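Local structure of epsin-1 (Saccharomyces cerevisiae, 5LOZ) at residues Ser36-Phe39 with Phe40-Met43; Gly74-Asn77 with Cys78-Trp81; Gly106-Val109 with Arg110-Lys114. The protein acts as an endocytic adaptor that binds phosphoinositide-rich membranes, clathrin and ubiquitin, the present chain being its N-terminal ENTH domain. All coordinates share one frame; numbering follows the deposited sequence. Where two conformers were deposited one is given.

Overall arrangement
All three contacts are local, each made along one helix of the all-helical ENTH domain. Interactions 1 and 2 belong to two helices that pack against each other, 36-50 and 76-84: the Phe-39 ring packs on Asn-77, Cys-78 and Trp-81, and Met-43 meets Trp-81. Interaction 3, on helix 106-121, lies across the chain's centre, about 25 Å from interaction 1, centre to centre. Each has an inner and an outer side: Phe-39, Ile-42, Met-43, Cys-78, Val-79, Val-109 and Ala-113 are buried, Phe-40, Leu-80 and Val-111 exposed. Aromatic and sulfur packing dominates interaction 1, helix capping interaction 2, and in interaction 3 an arginine folds back over its own helix while a lysine runs alongside an isoleucine.

Interaction 1: residues Ser36-Phe39 with Phe40-Met43; sequences SADF and FEIM
Between Ser-36 and Met-43 the first two turns of helix 36-50 are held by successive i to i+4 backbone bonds, the one from Phe-40 N to Ser-36 O being weak at 3.4 Å. The last, from Met-43 N to Phe-39 O, is shorter at 2.8 Å. Phe-39 carries the side-chain contact. Its CG stands anti to the backbone N (chi1 176°), while the CG of Phe-40 lies beside its own backbone N (chi1 -70°), and in the conformer described these different rotations let two neighbouring rings meet edge to face. The edge of Phe-39 turns toward the face of Phe-40, with Phe-39 CD2 above the centre of that ring, centroids 5.4 Å apart and planes at 84°. One turn on, Met-43 uses its flexible chain, bent at chi2 and chi3, to set CG over one face of Phe-39, 3.7 Å from the centroid; this is a CH-pi contact. SD follows more obliquely, 4.7 Å from the same centroid, as a Met-aromatic contact. On another side of the helix the acids Asp-38 and Glu-41 bring OD1 and OE1 to 4.5 Å, and a water donates to both oxygens, which probably eases their repulsion. Each also has a hydroxyl partner: Thr-6 for Asp-38 and Ser-4 for Glu-41. Polar residues thus suit the side facing the N-terminal segment, whereas Ile-42 and Met-43 are buried against Leu-70 of helix 57-73. Phe-39, also buried, reaches helix 76-84, while Phe-40 lies at the exposed margin. A largely apolar inner side and a polar side are characteristic of an amphipathic helix, here one of the helices of the alpha-alpha superhelix of the ENTH domain.

Interaction 2: residues Gly74-Asn77 with Cys78-Trp81; sequences GSEN and CVLW
Ser-75 and Cys-78 meet where helix 76-84 begins, and hydrogen bonds dominate the contact. Cys-78 N donates to Ser-75 O over 2.8 Å, from above the carbonyl plane rather than within it. With OG turned anti to its own N (chi1 159°), Ser-75 accepts from Asn-77 N at 2.9 Å; a short hydroxyl side chain suits this place because it can reach forward to the amide two residues on. Regular i to i+4 bonds follow, from Leu-80 N to Glu-76 O and from Trp-81 N to Asn-77 O.

Van der Waals contacts are fewer. The small Cys-78 side chain lies against the Ser-75 carbonyl, its SG 3.6 Å from O, and is buried between Phe-39 and Leu-70. Asn-77 and Leu-80 have side chains that cross at a slant, with OD1 3.5 Å from CD2.

Charge enters through Glu-76, whose carboxylate makes salt bridges with Arg-130 and Arg-137. The same Arg-130 also binds Gly-74 O, so one guanidinium bridges the residues before and after the cap. The arrangement is a serine N-cap, placed directly after helix 57-73 gives way at Gly-74, within the alpha-alpha superhelix of the ENTH domain.

Interaction 3: residues Gly106-Val109 with Arg110-Lys114; sequences GQIV and RVKAK
Arg-110 folds back along its own helix to lay its guanidinium over the backbone of Gly-106 and Gln-107. A bend at chi3 (-64°) turns the group toward the helix start. Gln-107 CA then lies 3.5 Å above the centre of the guanidinium plane, while NH1 comes 3.5 Å from Gly-106 C; with no side chain, Gly-106 suits this close approach. Arg-110 NH2 passes 3.5 Å from Gln-107 CB and forms a salt bridge with Asp-104, and NH1 binds Phe-95 O, so both terminal nitrogens are held. Gln-107 takes the rarer rotation with CG between N and the carbonyl carbon (chi1 71°), and its NE2 bonds to Asp-104 O.

Ile-108 and Lys-112, one turn apart, run side by side in the same direction. Lys-112 CE lies alongside CG2 of Ile-108, 3.9 Å away, while the earlier methylenes pass the isoleucine's carbonyl oxygen; NZ goes on to Thr-65. Branched Val-109 is buried instead, against Ile-60 and Leu-64. Through these residues the first turns of helix 106-121 pack on helix 57-73, with Ile-108 on Trp-57; in the preceding loop, Val-109 also meets Phe-95, and Ala-113 meets Leu-92.

Interaction 1: residues Ser36-Phe39 with Phe40-Met43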
# COMPACT_ATOMS: atom_id res chain seq x y z
N SER A 36 -6.09 16.75 0.10
CA SER A 36 -4.68 17.12 0.01
C SER A 36 -3.80 16.86 1.23
O SER A 36 -2.76 16.23 1.13
CB SER A 36 -4.50 18.59 -0.41
OG SER A 36 -4.68 18.72 -1.80
N ALA A 37 -4.20 17.34 2.38
CA ALA A 37 -3.42 17.12 3.59
C ALA A 37 -3.37 15.61 3.92
O ALA A 37 -2.31 15.08 4.24
CB ALA A 37 -4.03 17.91 4.77
N ASP A 38 -4.51 14.94 3.87
CA ASP A 38 -4.58 13.50 4.10
C ASP A 38 -3.67 12.71 3.16
O ASP A 38 -2.96 11.83 3.61
CB ASP A 38 -6.01 12.99 4.01
CG ASP A 38 -6.93 13.54 5.12
OD1 ASP A 38 -6.44 13.98 6.19
OD2 ASP A 38 -8.15 13.50 4.92
N PHE A 39 -3.74 12.97 1.87
CA PHE A 39 -2.91 12.30 0.85
C PHE A 39 -1.44 12.26 1.24
O PHE A 39 -0.85 11.19 1.30
CB PHE A 39 -3.04 13.00 -0.52
CG PHE A 39 -2.16 12.45 -1.57
CD1 PHE A 39 -2.51 11.31 -2.25
CD2 PHE A 39 -0.93 13.02 -1.82
CE1 PHE A 39 -1.66 10.76 -3.18
CE2 PHE A 39 -0.10 12.49 -2.76
CZ PHE A 39 -0.47 11.35 -3.44
N PHE A 40 -0.86 13.41 1.55
CA PHE A 40 0.55 13.47 1.90
C PHE A 40 0.85 12.68 3.18
O PHE A 40 1.88 12.00 3.26
CB PHE A 40 1.02 14.93 2.03
CG PHE A 40 1.09 15.66 0.69
CD1 PHE A 40 2.15 15.44 -0.17
CD2 PHE A 40 0.09 16.53 0.31
CE1 PHE A 40 2.22 16.11 -1.39
CE2 PHE A 40 0.15 17.20 -0.90
CZ PHE A 40 1.22 16.99 -1.74
N GLU A 41 0.00 12.78 4.19
CA GLU A 41 0.24 12.03 5.44
C GLU A 41 0.14 10.51 5.21
O GLU A 41 0.95 9.76 5.68
CB GLU A 41 -0.71 12.45 6.53
CG GLU A 41 -0.47 13.91 6.97
CD GLU A 41 -1.50 14.40 7.94
OE1 GLU A 41 -2.45 13.64 8.21
OE2 GLU A 41 -1.36 15.54 8.43
N ILE A 42 -0.88 10.10 4.45
CA ILE A 42 -1.02 8.72 4.01
C ILE A 42 0.21 8.22 3.22
O ILE A 42 0.83 7.23 3.59
CB ILE A 42 -2.32 8.49 3.22
CG1 ILE A 42 -3.55 8.72 4.11
CG2 ILE A 42 -2.38 7.00 2.68
CD1 ILE A 42 -4.88 8.81 3.43
N MET A 43 0.60 8.94 2.16
CA MET A 43 1.69 8.46 1.33
C MET A 43 3.02 8.43 2.07
O MET A 43 3.79 7.50 1.90
CB MET A 43 1.81 9.24 -0.01
CG MET A 43 0.57 9.16 -0.90
SD MET A 43 -0.35 7.58 -0.82
CE MET A 43 0.67 6.58 -1.86
O HOH W 1 -4.48 15.40 7.85

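Interaction 2: residues Gly74-Asn77 with Cys78-Trp81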
# COMPACT_ATOMS: atom_id res chain seq x y z
N GLY A 74 -8.57 4.94 -5.13
CA GLY A 74 -8.26 6.26 -4.59
C GLY A 74 -7.99 7.29 -5.64
O GLY A 74 -8.15 7.03 -6.82
N SER A 75 -7.57 8.47 -5.20
CA SER A 75 -7.19 9.59 -6.07
C SER A 75 -6.15 9.22 -7.14
O SER A 75 -5.23 8.43 -6.89
CB SER A 75 -6.59 10.69 -5.16
OG SER A 75 -5.77 11.58 -5.88
N GLU A 76 -6.25 9.82 -8.32
CA GLU A 76 -5.22 9.62 -9.35
C GLU A 76 -3.82 9.94 -8.82
O GLU A 76 -2.83 9.44 -9.31
CB GLU A 76 -5.48 10.50 -10.61
CG GLU A 76 -6.74 10.25 -11.33
CD GLU A 76 -6.82 8.90 -12.08
OE1 GLU A 76 -5.80 8.21 -12.28
OE2 GLU A 76 -7.96 8.52 -12.43
N ASN A 77 -3.74 10.79 -7.83
CA ASN A 77 -2.49 11.15 -7.20
C ASN A 77 -1.77 9.96 -6.57
O ASN A 77 -0.54 9.94 -6.50
CB ASN A 77 -2.71 12.25 -6.17
CG ASN A 77 -2.95 13.60 -6.82
OD1 ASN A 77 -2.33 13.92 -7.83
ND2 ASN A 77 -3.85 14.39 -6.25
N CYS A 78 -2.54 8.95 -6.15
CA CYS A 78 -1.93 7.70 -5.68
C CYS A 78 -1.16 6.97 -6.79
O CYS A 78 -0.09 6.40 -6.54
CB CYS A 78 -2.99 6.81 -5.08
SG CYS A 78 -3.82 7.60 -3.69
N VAL A 79 -1.70 6.97 -8.01
CA VAL A 79 -1.01 6.35 -9.11
C VAL A 79 0.25 7.13 -9.38
O VAL A 79 1.33 6.55 -9.52
CB VAL A 79 -1.85 6.25 -10.36
CG1 VAL A 79 -1.01 5.63 -11.51
CG2 VAL A 79 -3.13 5.43 -10.08
N LEU A 80 0.13 8.46 -9.44
CA LEU A 80 1.30 9.34 -9.66
C LEU A 80 2.40 9.05 -8.67
O LEU A 80 3.56 8.89 -9.06
CB LEU A 80 0.92 10.83 -9.56
CG LEU A 80 0.54 11.58 -10.84
CD1 LEU A 80 0.02 10.64 -11.94
CD2 LEU A 80 -0.46 12.73 -10.53
N TRP A 81 2.04 9.00 -7.39
CA TRP A 81 3.00 8.76 -6.34
C TRP A 81 3.78 7.43 -6.59
O TRP A 81 5.00 7.42 -6.58
CB TRP A 81 2.33 8.72 -4.99
CG TRP A 81 3.27 8.53 -3.85
CD1 TRP A 81 3.90 9.52 -3.14
CD2 TRP A 81 3.70 7.29 -3.28
NE1 TRP A 81 4.69 8.97 -2.16
CE2 TRP A 81 4.60 7.60 -2.23
CE3 TRP A 81 3.45 5.94 -3.57
CZ2 TRP A 81 5.21 6.61 -1.45
CZ3 TRP A 81 4.07 4.95 -2.79
CH2 TRP A 81 4.93 5.30 -1.74

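Interaction 3: residues Gly106-Val109 with Arg110-Lys114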
# COMPACT_ATOMS: atom_id res chain seq x y z
N GLY A 106 8.24 -13.94 3.53
CA GLY A 106 8.63 -13.01 2.46
C GLY A 106 7.89 -13.16 1.14
O GLY A 106 7.75 -12.21 0.38
N GLN A 107 7.40 -14.36 0.87
CA GLN A 107 6.60 -14.60 -0.34
C GLN A 107 5.32 -13.75 -0.39
O GLN A 107 4.84 -13.42 -1.48
CB GLN A 107 6.26 -16.06 -0.49
CG GLN A 107 5.26 -16.57 0.50
CD GLN A 107 5.03 -18.05 0.37
OE1 GLN A 107 4.43 -18.49 -0.63
NE2 GLN A 107 5.47 -18.83 1.38
N ILE A 108 4.78 -13.40 0.80
CA ILE A 108 3.61 -12.56 0.92
C ILE A 108 3.96 -11.17 0.39
O ILE A 108 3.22 -10.62 -0.41
CB ILE A 108 3.09 -12.52 2.39
CG1 ILE A 108 2.60 -13.92 2.82
CG2 ILE A 108 1.99 -11.49 2.54
CD1 ILE A 108 2.32 -14.12 4.35
N VAL A 109 5.08 -10.61 0.84
CA VAL A 109 5.62 -9.33 0.35
C VAL A 109 5.88 -9.36 -1.14
O VAL A 109 5.40 -8.47 -1.87
CB VAL A 109 6.89 -8.93 1.07
CG1 VAL A 109 7.49 -7.62 0.50
CG2 VAL A 109 6.65 -8.78 2.60
N ARG A 110 6.57 -10.41 -1.60
CA ARG A 110 6.93 -10.56 -3.00
C ARG A 110 5.69 -10.61 -3.93
O ARG A 110 5.66 -9.92 -4.99
CB ARG A 110 7.78 -11.84 -3.23
CG ARG A 110 9.17 -11.79 -2.58
CD ARG A 110 10.07 -12.83 -3.16
NE ARG A 110 9.66 -14.21 -2.92
CZ ARG A 110 9.93 -14.89 -1.79
NH1 ARG A 110 10.58 -14.31 -0.81
NH2 ARG A 110 9.54 -16.13 -1.63
N VAL A 111 4.70 -11.43 -3.57
CA VAL A 111 3.48 -11.51 -4.39
C VAL A 111 2.74 -10.15 -4.48
O VAL A 111 2.38 -9.68 -5.57
CB VAL A 111 2.56 -12.61 -3.94
CG1 VAL A 111 1.23 -12.51 -4.67
CG2 VAL A 111 3.20 -13.97 -4.23
N LYS A 112 2.57 -9.50 -3.35
CA LYS A 112 1.95 -8.15 -3.34
C LYS A 112 2.72 -7.10 -4.17
O LYS A 112 2.11 -6.31 -4.92
CB LYS A 112 1.73 -7.70 -1.90
CG LYS A 112 0.60 -8.47 -1.22
CD LYS A 112 0.50 -8.15 0.24
CE LYS A 112 -0.56 -9.02 0.94
NZ LYS A 112 -1.91 -8.80 0.36
N ALA A 113 4.05 -7.10 -4.05
CA ALA A 113 4.89 -6.20 -4.85
C ALA A 113 4.75 -6.57 -6.33
O ALA A 113 4.58 -5.68 -7.18
CB ALA A 113 6.34 -6.25 -4.40
N LYS A 114 4.78 -7.85 -6.65
CA LYS A 114 4.73 -8.30 -8.06
C LYS A 114 3.36 -7.96 -8.66
O LYS A 114 3.28 -7.55 -9.83
CB LYS A 114 5.00 -9.77 -8.20
CG LYS A 114 6.46 -10.17 -7.96
CD LYS A 114 6.62 -11.66 -7.95
CE LYS A 114 7.92 -12.12 -7.29
NZ LYS A 114 8.15 -13.63 -7.34